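Local coordinates for protein apoptosis regulator ced-9 (Caenorhabditis elegans, PDB 1OHU) that inhibits programmed cell death in the worm by sequestering the caspase activator CED-4, which it releases when EGL-1 binds, at residues Met119-Val122 / Glu123-Gly126. The protein carries 3 engineered substitutions. Residues are numbered along the deposited sequence; the frame is centred on the assembly and turned at random.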
loop_
_atom_site.group_PDB
_atom_site.type_symbol
_atom_site.label_atom_id
_atom_site.label_comp_id
_atom_site.label_asym_id
_atom_site.label_seq_id
_atom_site.Cartn_x
_atom_site.Cartn_y
_atom_site.Cartn_z
HETATM N N MSE A 119 -0.477 0.228 -15.201
HETATM C CA MSE A 119 -0.079 -0.960 -15.940
HETATM C C MSE A 119 -0.699 -0.997 -17.339
HETATM O O MSE A 119 -1.868 -0.645 -17.542
HETATM C CB MSE A 119 -0.468 -2.220 -15.168
HETATM C CG MSE A 119 0.412 -2.521 -13.979
HETATM SE SE MSE A 119 2.146 -3.147 -14.500
HETATM C CE MSE A 119 3.147 -2.637 -12.989
ATOM N N GLU A 120 0.118 -1.423 -18.294
ATOM C CA GLU A 120 -0.263 -1.557 -19.687
ATOM C C GLU A 120 -0.566 -0.245 -20.389
ATOM O O GLU A 120 -1.255 -0.209 -21.410
ATOM C CB GLU A 120 -1.412 -2.558 -19.820
ATOM C CG GLU A 120 -1.002 -3.948 -19.301
ATOM C CD GLU A 120 -1.783 -5.089 -19.927
ATOM O OE1 GLU A 120 -1.631 -6.234 -19.444
ATOM O OE2 GLU A 120 -2.539 -4.845 -20.897
ATOM N N SER A 121 -0.030 0.830 -19.821
ATOM C CA SER A 121 -0.149 2.164 -20.382
ATOM C C SER A 121 1.244 2.487 -20.896
ATOM O O SER A 121 2.185 2.597 -20.118
ATOM C CB SER A 121 -0.531 3.186 -19.316
ATOM O OG SER A 121 -0.392 4.501 -19.835
ATOM N N VAL A 122 1.370 2.616 -22.210
ATOM C CA VAL A 122 2.650 2.919 -22.839
ATOM C C VAL A 122 3.407 4.035 -22.124
ATOM O O VAL A 122 4.596 3.905 -21.843
ATOM C CB VAL A 122 2.453 3.330 -24.322
ATOM C CG1 VAL A 122 3.760 3.849 -24.907
ATOM C CG2 VAL A 122 1.957 2.143 -25.123
ATOM N N GLU A 123 2.713 5.125 -21.829
ATOM C CA GLU A 123 3.341 6.266 -21.178
ATOM C C GLU A 123 3.506 6.158 -19.665
ATOM O O GLU A 123 4.462 6.693 -19.111
ATOM C CB GLU A 123 2.567 7.546 -21.518
ATOM C CG GLU A 123 1.107 7.547 -21.070
ATOM C CD GLU A 123 0.133 7.016 -22.127
ATOM O OE1 GLU A 123 0.302 5.869 -22.606
ATOM O OE2 GLU A 123 -0.820 7.754 -22.468
ATOM N N LEU A 124 2.593 5.457 -18.999
ATOM C CA LEU A 124 2.630 5.319 -17.536
ATOM C C LEU A 124 3.272 4.076 -16.919
ATOM O O LEU A 124 3.809 4.152 -15.810
ATOM C CB LEU A 124 1.209 5.452 -16.978
ATOM C CG LEU A 124 0.721 6.845 -16.593
ATOM C CD1 LEU A 124 1.514 7.914 -17.318
ATOM C CD2 LEU A 124 -0.767 6.947 -16.891
ATOM N N GLN A 125 3.212 2.942 -17.613
ATOM C CA GLN A 125 3.771 1.700 -17.079
ATOM C C GLN A 125 5.178 1.845 -16.514
ATOM O O GLN A 125 5.516 1.227 -15.503
ATOM C CB GLN A 125 3.755 0.590 -18.146
ATOM C CG GLN A 125 4.408 -0.706 -17.684
ATOM C CD GLN A 125 3.948 -1.934 -18.463
ATOM O OE1 GLN A 125 4.771 -2.720 -18.944
ATOM N NE2 GLN A 125 2.631 -2.116 -18.573
ATOM N N GLY A 126 5.997 2.667 -17.159
ATOM C CA GLY A 126 7.359 2.861 -16.701
ATOM C C GLY A 126 7.539 3.580 -15.375
ATOM O O GLY A 126 8.671 3.780 -14.932
HETATM O O HOH W 1 6.158 3.716 -19.719
#
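Ser121 meets the turn of Glu123 to Gln125 with two oxygen atoms at once. Its carbonyl O accepts the backbone N of Gln125 at 2.7 Å, a nearly straight bond (168° at the hydrogen) that arrives in the carbonyl plane. Its hydroxyl OG receives the backbone N of Leu124 at 3.2 Å, somewhat bent. Together these two bonds make an ST motif. The hydroxyl gets there because OG stands anti to its own backbone N (chi1 169°), where Leu124 CB also packs against it at 3.4 Å. The same OG donates to Glu123 OE1, a weak bond of 3.2 Å; Glu123 CG lies between the backbone N and the carbonyl carbon, and the bend at chi2 brings the carboxylate alongside Ser121 OG.

One residue further along, Val122 O and Gly126 N do not join directly. A water sits between them, donating to Val122 O at 2.6 Å and accepting from Gly126 N. The extended side chain of Gln125, with CG anti to the backbone N, reaches back to the backbone of Glu120. NE2 as modelled lies 2.6 Å from Glu120 N, but the amide is probably turned over, and in the reversed orientation this approach may be a hydrogen bond.

Behind this shell, Met119, a selenomethionine, is the first residue to leave the geometry of helix 101-118. It is buried against Met30 and Trp32 of the predicted BH4 motif, while the backbone turns at Glu120, with its positive phi of 66°, as it enters the loop before helix 128-144 of this Bcl-2 fold.

Ser121 thus ties one helical-like turn through its backbone carbonyl and hydroxyl, and a water bridges the next carbonyl. The negative Glu123 carboxylate near OG would probably polarise the hydroxyl as an acceptor for Leu124 N, though the effect is likely slight because the bond is weak.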